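Local coordinates for protein eukaryotic peptide chain release factor GTP-binding subunit (PDB 1R5B) that belongs to the translational GTPases, as the GTP-binding subunit of a eukaryotic release factor, and combines a P-loop GTPase domain with beta-rich domains, at residues K227-S232 with G236-D241; Q32-D37 with V457-V462. All coordinates share one frame; numbering follows the deposited sequence.

Contact 1: residues K227-S232 with G236-D241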
ATOM      1  N   LYS A 227      -5.139   5.473 -15.034  1.00 35.07           N
ATOM      2  CA  LYS A 227      -3.833   6.112 -15.181  1.00 35.36           C
ATOM      3  C   LYS A 227      -3.240   5.632 -16.494  1.00 35.01           C
ATOM      4  O   LYS A 227      -3.095   4.424 -16.692  1.00 35.41           O
ATOM      5  CB  LYS A 227      -2.889   5.717 -14.026  1.00 35.45           C
ATOM      6  CG  LYS A 227      -1.494   6.390 -14.053  1.00 35.73           C
ATOM      7  CD  LYS A 227      -1.638   7.902 -14.045  1.00 36.95           C
ATOM      8  CE  LYS A 227      -0.376   8.626 -13.654  1.00 37.05           C
ATOM      9  NZ  LYS A 227       0.532   8.710 -14.784  1.00 38.61           N
ATOM     10  N   TYR A 228      -2.889   6.560 -17.375  1.00 34.44           N
ATOM     11  CA  TYR A 228      -2.203   6.223 -18.631  1.00 34.18           C
ATOM     12  C   TYR A 228      -0.710   6.512 -18.493  1.00 34.61           C
ATOM     13  O   TYR A 228      -0.316   7.503 -17.856  1.00 34.94           O
ATOM     14  CB  TYR A 228      -2.785   7.026 -19.795  1.00 33.92           C
ATOM     15  CG  TYR A 228      -4.229   6.698 -20.066  1.00 32.80           C
ATOM     16  CD1 TYR A 228      -5.249   7.470 -19.517  1.00 31.97           C
ATOM     17  CD2 TYR A 228      -4.579   5.601 -20.849  1.00 31.57           C
ATOM     18  CE1 TYR A 228      -6.579   7.157 -19.745  1.00 31.67           C
ATOM     19  CE2 TYR A 228      -5.912   5.281 -21.085  1.00 31.36           C
ATOM     20  CZ  TYR A 228      -6.901   6.061 -20.529  1.00 30.97           C
ATOM     21  OH  TYR A 228      -8.212   5.762 -20.758  1.00 31.26           O
ATOM     22  N   MET A 229       0.117   5.651 -19.087  1.00 34.85           N
ATOM     23  CA  MET A 229       1.570   5.828 -19.062  1.00 34.75           C
ATOM     24  C   MET A 229       2.228   5.250 -20.298  1.00 34.89           C
ATOM     25  O   MET A 229       1.960   4.105 -20.658  1.00 34.77           O
ATOM     26  CB  MET A 229       2.170   5.143 -17.847  1.00 34.76           C
ATOM     27  CG  MET A 229       2.712   6.137 -16.854  1.00 34.37           C
ATOM     28  SD  MET A 229       3.364   5.388 -15.414  1.00 30.70           S
ATOM     29  CE  MET A 229       2.060   4.450 -14.913  1.00 30.89           C
ATOM     30  N   PRO A 230       3.096   6.028 -20.939  1.00 34.90           N
ATOM     31  CA  PRO A 230       3.854   5.530 -22.079  1.00 34.89           C
ATOM     32  C   PRO A 230       5.046   4.755 -21.561  1.00 34.87           C
ATOM     33  O   PRO A 230       5.648   5.159 -20.555  1.00 34.87           O
ATOM     34  CB  PRO A 230       4.293   6.805 -22.782  1.00 34.73           C
ATOM     35  CG  PRO A 230       4.439   7.791 -21.687  1.00 34.74           C
ATOM     36  CD  PRO A 230       3.434   7.431 -20.642  1.00 34.97           C
ATOM     37  N   VAL A 231       5.316   3.623 -22.201  1.00 34.63           N
ATOM     38  CA  VAL A 231       6.525   2.847 -21.990  1.00 34.58           C
ATOM     39  C   VAL A 231       6.980   2.198 -23.296  1.00 34.86           C
ATOM     40  O   VAL A 231       6.269   2.192 -24.309  1.00 34.28           O
ATOM     41  CB  VAL A 231       6.324   1.716 -20.963  1.00 34.50           C
ATOM     42  CG1 VAL A 231       5.658   2.226 -19.686  1.00 34.84           C
ATOM     43  CG2 VAL A 231       5.499   0.585 -21.552  1.00 34.67           C
ATOM     44  N   SER A 232       8.184   1.646 -23.246  1.00 35.32           N
ATOM     45  CA  SER A 232       8.651   0.702 -24.244  1.00 35.41           C
ATOM     46  C   SER A 232       9.319  -0.450 -23.511  1.00 35.26           C
ATOM     47  O   SER A 232      10.377  -0.285 -22.907  1.00 35.00           O
ATOM     48  CB  SER A 232       9.627   1.359 -25.212  1.00 35.49           C
ATOM     49  OG  SER A 232      10.312   0.368 -25.953  1.00 36.18           O
ATOM     50  N   GLY A 236      13.039  -0.912 -22.300  1.00 34.75           N
ATOM     51  CA  GLY A 236      12.872  -0.583 -20.896  1.00 34.76           C
ATOM     52  C   GLY A 236      12.688   0.898 -20.578  1.00 34.56           C
ATOM     53  O   GLY A 236      12.757   1.309 -19.420  1.00 34.32           O
ATOM     54  N   GLN A 237      12.431   1.705 -21.595  1.00 34.43           N
ATOM     55  CA  GLN A 237      12.268   3.129 -21.378  1.00 34.48           C
ATOM     56  C   GLN A 237      10.952   3.422 -20.642  1.00 34.09           C
ATOM     57  O   GLN A 237       9.875   2.985 -21.053  1.00 33.72           O
ATOM     58  CB  GLN A 237      12.339   3.882 -22.698  1.00 34.59           C
ATOM     59  CG  GLN A 237      13.754   4.003 -23.219  1.00 35.57           C
ATOM     60  CD  GLN A 237      13.816   4.376 -24.686  1.00 37.00           C
ATOM     61  OE1 GLN A 237      12.879   4.098 -25.454  1.00 38.12           O
ATOM     62  NE2 GLN A 237      14.918   5.006 -25.086  1.00 37.61           N
ATOM     63  N   ASN A 238      11.078   4.162 -19.548  1.00 33.74           N
ATOM     64  CA  ASN A 238       9.964   4.540 -18.686  1.00 33.58           C
ATOM     65  C   ASN A 238       9.346   3.383 -17.912  1.00 33.70           C
ATOM     66  O   ASN A 238       8.239   3.523 -17.414  1.00 33.15           O
ATOM     67  CB  ASN A 238       8.879   5.301 -19.461  1.00 33.36           C
ATOM     68  CG  ASN A 238       8.148   6.318 -18.588  1.00 32.57           C
ATOM     69  OD1 ASN A 238       8.770   7.173 -17.954  1.00 30.85           O
ATOM     70  ND2 ASN A 238       6.831   6.224 -18.556  1.00 29.94           N
ATOM     71  N   VAL A 239      10.054   2.258 -17.801  1.00 34.06           N
ATOM     72  CA  VAL A 239       9.559   1.137 -17.001  1.00 34.31           C
ATOM     73  C   VAL A 239      10.073   1.323 -15.593  1.00 34.12           C
ATOM     74  O   VAL A 239       9.264   1.475 -14.682  1.00 34.47           O
ATOM     75  CB  VAL A 239       9.848  -0.287 -17.615  1.00 34.29           C
ATOM     76  CG1 VAL A 239      11.273  -0.557 -17.726  1.00 36.82           C
ATOM     77  CG2 VAL A 239       9.252  -1.389 -16.766  1.00 34.04           C
ATOM     78  N   LYS A 240      11.393   1.360 -15.410  1.00 34.25           N
ATOM     79  CA  LYS A 240      12.003   1.589 -14.101  1.00 34.20           C
ATOM     80  C   LYS A 240      12.447   3.040 -13.969  1.00 34.31           C
ATOM     81  O   LYS A 240      12.064   3.725 -13.035  1.00 34.36           O
ATOM     82  CB  LYS A 240      13.213   0.676 -13.880  1.00 34.49           C
ATOM     83  CG  LYS A 240      13.720   0.707 -12.429  1.00 35.27           C
ATOM     84  CD  LYS A 240      15.165   0.305 -12.292  1.00 37.45           C
ATOM     85  CE  LYS A 240      15.574   0.298 -10.817  1.00 38.41           C
ATOM     86  NZ  LYS A 240      17.059   0.268 -10.656  1.00 40.32           N
ATOM     87  N   ASP A 241      13.281   3.498 -14.891  1.00 34.66           N
ATOM     88  CA  ASP A 241      13.728   4.888 -14.888  1.00 35.10           C
ATOM     89  C   ASP A 241      12.801   5.687 -15.791  1.00 35.60           C
ATOM     90  O   ASP A 241      12.205   5.128 -16.699  1.00 35.29           O
ATOM     91  CB  ASP A 241      15.173   4.997 -15.394  1.00 34.91           C
ATOM     92  CG  ASP A 241      16.152   4.148 -14.586  1.00 34.34           C
ATOM     93  OD1 ASP A 241      17.150   3.694 -15.171  1.00 34.05           O
ATOM     94  OD2 ASP A 241      16.014   3.881 -13.377  1.00 33.76           O
TER

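Contact 2: residues Q32-D37 with V457-V462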
ATOM      1  N   GLN A  32      17.633   5.144  11.033  1.00 35.79           N
ATOM      2  CA  GLN A  32      18.766   4.184  10.872  1.00 35.83           C
ATOM      3  C   GLN A  32      18.279   2.879  10.202  1.00 35.74           C
ATOM      4  O   GLN A  32      17.436   2.197  10.772  1.00 35.63           O
ATOM      5  CB  GLN A  32      19.502   3.868  12.194  1.00 35.80           C
ATOM      6  CG  GLN A  32      21.014   3.562  12.067  1.00 36.01           C
ATOM      7  CD  GLN A  32      21.383   2.595  10.935  1.00 36.12           C
ATOM      8  OE1 GLN A  32      21.122   1.395  11.024  1.00 36.21           O
ATOM      9  NE2 GLN A  32      22.003   3.120   9.883  1.00 35.67           N
ATOM     10  N   GLU A  33      18.842   2.522   9.034  1.00 35.73           N
ATOM     11  CA  GLU A  33      18.325   1.427   8.162  1.00 35.65           C
ATOM     12  C   GLU A  33      18.442  -0.044   8.661  1.00 35.42           C
ATOM     13  O   GLU A  33      18.531  -0.985   7.862  1.00 34.81           O
ATOM     14  CB  GLU A  33      18.954   1.531   6.774  1.00 35.86           C
ATOM     15  CG  GLU A  33      18.594   2.800   6.017  1.00 36.58           C
ATOM     16  CD  GLU A  33      19.280   2.878   4.656  1.00 37.54           C
ATOM     17  OE1 GLU A  33      20.537   2.916   4.611  1.00 37.72           O
ATOM     18  OE2 GLU A  33      18.563   2.901   3.629  1.00 37.57           O
ATOM     19  N   LEU A  34      18.453  -0.224   9.980  1.00 35.43           N
ATOM     20  CA  LEU A  34      18.015  -1.468  10.615  1.00 35.41           C
ATOM     21  C   LEU A  34      16.486  -1.608  10.535  1.00 35.53           C
ATOM     22  O   LEU A  34      15.943  -2.680  10.806  1.00 35.35           O
ATOM     23  CB  LEU A  34      18.468  -1.520  12.083  1.00 35.45           C
ATOM     24  CG  LEU A  34      18.002  -0.403  13.039  1.00 35.52           C
ATOM     25  CD1 LEU A  34      16.642  -0.706  13.714  1.00 34.93           C
ATOM     26  CD2 LEU A  34      19.080  -0.123  14.089  1.00 35.35           C
ATOM     27  N   LEU A  35      15.813  -0.507  10.181  1.00 35.63           N
ATOM     28  CA  LEU A  35      14.378  -0.464   9.910  1.00 35.71           C
ATOM     29  C   LEU A  35      13.973  -1.472   8.838  1.00 36.03           C
ATOM     30  O   LEU A  35      12.932  -2.116   8.946  1.00 35.96           O
ATOM     31  CB  LEU A  35      13.970   0.935   9.434  1.00 35.59           C
ATOM     32  CG  LEU A  35      14.207   2.163  10.318  1.00 35.76           C
ATOM     33  CD1 LEU A  35      13.603   3.398   9.646  1.00 36.18           C
ATOM     34  CD2 LEU A  35      13.658   1.999  11.739  1.00 35.61           C
ATOM     35  N   LYS A  36      14.784  -1.579   7.789  1.00 36.33           N
ATOM     36  CA  LYS A  36      14.607  -2.621   6.780  1.00 36.61           C
ATOM     37  C   LYS A  36      15.009  -3.939   7.428  1.00 36.79           C
ATOM     38  O   LYS A  36      15.859  -3.941   8.316  1.00 37.08           O
ATOM     39  CB  LYS A  36      15.477  -2.327   5.556  1.00 36.66           C
ATOM     40  CG  LYS A  36      15.134  -1.008   4.852  1.00 37.03           C
ATOM     41  CD  LYS A  36      16.224  -0.580   3.878  1.00 37.58           C
ATOM     42  CE  LYS A  36      16.124  -1.331   2.552  1.00 37.77           C
ATOM     43  NZ  LYS A  36      17.355  -1.163   1.729  1.00 38.01           N
ATOM     44  N   ASP A  37      14.398  -5.050   7.013  1.00 36.94           N
ATOM     45  CA  ASP A  37      14.647  -6.367   7.636  1.00 36.95           C
ATOM     46  C   ASP A  37      13.724  -6.595   8.831  1.00 36.34           C
ATOM     47  O   ASP A  37      13.258  -7.716   9.049  1.00 36.45           O
ATOM     48  CB  ASP A  37      16.119  -6.540   8.062  1.00 37.45           C
ATOM     49  CG  ASP A  37      16.498  -7.996   8.333  1.00 38.59           C
ATOM     50  OD1 ASP A  37      17.653  -8.227   8.744  1.00 38.46           O
ATOM     51  OD2 ASP A  37      15.725  -8.966   8.168  1.00 40.86           O
ATOM     52  N   VAL A 457      14.129   4.065  22.408  1.00 33.91           N
ATOM     53  CA  VAL A 457      14.756   2.894  23.041  1.00 33.53           C
ATOM     54  C   VAL A 457      14.574   1.582  22.278  1.00 33.35           C
ATOM     55  O   VAL A 457      15.414   0.704  22.368  1.00 32.95           O
ATOM     56  CB  VAL A 457      14.286   2.636  24.509  1.00 33.56           C
ATOM     57  CG1 VAL A 457      15.251   3.292  25.534  1.00 33.76           C
ATOM     58  CG2 VAL A 457      12.840   3.050  24.728  1.00 33.24           C
ATOM     59  N   ALA A 458      13.469   1.418  21.562  1.00 33.56           N
ATOM     60  CA  ALA A 458      13.312   0.237  20.713  1.00 33.61           C
ATOM     61  C   ALA A 458      12.407   0.477  19.503  1.00 33.71           C
ATOM     62  O   ALA A 458      11.870   1.570  19.319  1.00 33.89           O
ATOM     63  CB  ALA A 458      12.810  -0.947  21.540  1.00 33.54           C
ATOM     64  N   VAL A 459      12.274  -0.552  18.668  1.00 33.63           N
ATOM     65  CA  VAL A 459      11.331  -0.553  17.548  1.00 33.37           C
ATOM     66  C   VAL A 459      10.865  -1.977  17.303  1.00 33.30           C
ATOM     67  O   VAL A 459      11.623  -2.929  17.486  1.00 32.91           O
ATOM     68  CB  VAL A 459      11.942   0.012  16.231  1.00 33.37           C
ATOM     69  CG1 VAL A 459      11.934   1.541  16.228  1.00 33.07           C
ATOM     70  CG2 VAL A 459      13.349  -0.525  15.983  1.00 33.53           C
ATOM     71  N   GLY A 460       9.618  -2.120  16.870  1.00 33.46           N
ATOM     72  CA  GLY A 460       9.037  -3.436  16.715  1.00 33.57           C
ATOM     73  C   GLY A 460       7.763  -3.490  15.905  1.00 33.75           C
ATOM     74  O   GLY A 460       7.133  -2.471  15.644  1.00 33.80           O
ATOM     75  N   LYS A 461       7.407  -4.704  15.500  1.00 33.75           N
ATOM     76  CA  LYS A 461       6.155  -4.979  14.821  1.00 33.72           C
ATOM     77  C   LYS A 461       5.401  -6.076  15.553  1.00 33.74           C
ATOM     78  O   LYS A 461       6.027  -6.914  16.191  1.00 33.80           O
ATOM     79  CB  LYS A 461       6.421  -5.400  13.378  1.00 33.79           C
ATOM     80  CG  LYS A 461       7.169  -6.721  13.203  1.00 33.49           C
ATOM     81  CD  LYS A 461       8.166  -6.645  12.046  1.00 32.78           C
ATOM     82  CE  LYS A 461       9.130  -7.830  12.027  1.00 32.41           C
ATOM     83  NZ  LYS A 461       9.318  -8.369  10.647  1.00 31.59           N
ATOM     84  N   VAL A 462       4.069  -6.085  15.444  1.00 33.41           N
ATOM     85  CA  VAL A 462       3.252  -7.094  16.122  1.00 33.34           C
ATOM     86  C   VAL A 462       3.012  -8.248  15.166  1.00 33.36           C
ATOM     87  O   VAL A 462       2.811  -8.013  13.990  1.00 33.14           O
ATOM     88  CB  VAL A 462       1.894  -6.523  16.716  1.00 33.40           C
ATOM     89  CG1 VAL A 462       1.694  -5.047  16.415  1.00 32.86           C
ATOM     90  CG2 VAL A 462       0.676  -7.352  16.287  1.00 33.07           C
TER

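Contact 1: residues K227-S232 with G236-D241
The carboxamide of Asn-238 is the flat group that meets the end of the strand. Pro-230 O sits at its NH2 edge, slightly off the plane; Pro-230 CD lies farther out on that same side, past the NH2 end, and Val-231 CG1 lies on the other side. The NH2 group makes the main bond: Asn-238 ND2 donates to Pro-230 O at 2.6 Å, arriving almost straight down the carbonyl (C=O...N angle 174°), with the oxygen 22° out of the amide plane. The amide's other end is held as well, since Asn-238 OD1 accepts from Val-243 N, so the two bonds together fix its rotation. Nearby, Val-231 CG1 rests 3.7 Å from Asn-238 O, a placement that follows from CG1 standing anti to the carbonyl carbon of its own residue.

A backbone bond, Ser-232 N to Gln-237 O at 3.1 Å, ties the two arms together; the same oxygen sits 3.5 Å from Val-231 CA in a CA-H...O contact. Gly-236 to Val-239 form a type II beta turn, closed by Val-239 N on Gly-236 O at 3.3 Å, with Asn-238 at its positive-phi third position.

Ser-232 and the alanine after it match the SA (G5) motif of P-loop GTPases. Ser-232 OG bonds Asp-192 OD1, in the NKMD sequence of G4, and also Thr-235 OG1.

The strand 226-230 is outermost in its sheet and pairs with 184-189. Helix 200-218 meets Tyr-228 and Pro-230, helix 256-262 meets Met-229, and helix 56-66 meets Val-239 in the turn.

Contact 2: residues Q32-D37 with V457-V462
Leu-34 and Val-459 bring the N-terminal segment against the C-terminal beta domain, a six-stranded antiparallel sheet related to the last domain of eEF1A. The strand 457-466 runs inside that sheet between 364-371 and 447-451. The side chains of Val-459 and Lys-461, two residues apart, both leave the strand on the side of 32-37.

Apolar contact comes first and is slight. The branch Leu-34 CD1 touches Val-459 CG2 at 4.0 Å, the two side chains meeting at a slant. Leu-34 has CG lodged between its backbone N and carbonyl carbon (chi1 59°), and with chi2 at 88° this carries CD1 to the CG2 branch of Val-459. Tyr-39 and Ala-370 also pack on Val-459, while Leu-35 leans on Val-30 and on Arg-447 of the adjacent strand, so the leucine pair straddles more than one strand of the sheet.

Backbone bonds shape each partner separately. Within the segment, Leu-35 N reaches back to Gln-32 O at 3.2 Å, folding the chain into a tight turn. Across the sheet, Val-459 is bonded to Ala-370 and Gly-460 to Phe-448, which holds the strand between its two neighbours.

The polar part belongs to the lysine. Its ammonium stays well apart from the carboxylate of Asp-37, with Lys-461 NZ 6.9 Å from Asp-37 OD2, too far for a salt bridge although the opposite charges may still attract. Lys-461 NZ also lies 4.3 Å from Asp-37 O, and its hydrogen bond goes one residue further along, to the carbonyl oxygen of Met-38.

How the contacts relate
From the N terminus, the chain first passes through 32-37, one half of contact 2, before entering the GTPase domain with strand 42-50. Far along that domain it reaches contact 1, where 227-232 and 236-241 close a loop of just three intervening residues. It then runs through the middle beta domain into the C-terminal one, and strand 457-466 completes contact 2 across 419 residues. Contact 1 is therefore nested in the long loop of contact 2. One is a local turn at the edge of the GTPase sheet; the other lays the N-terminal segment lightly against the C-terminal sheet. Their centres are 34 Å apart and their nearest atoms about 12 Å apart, without touching.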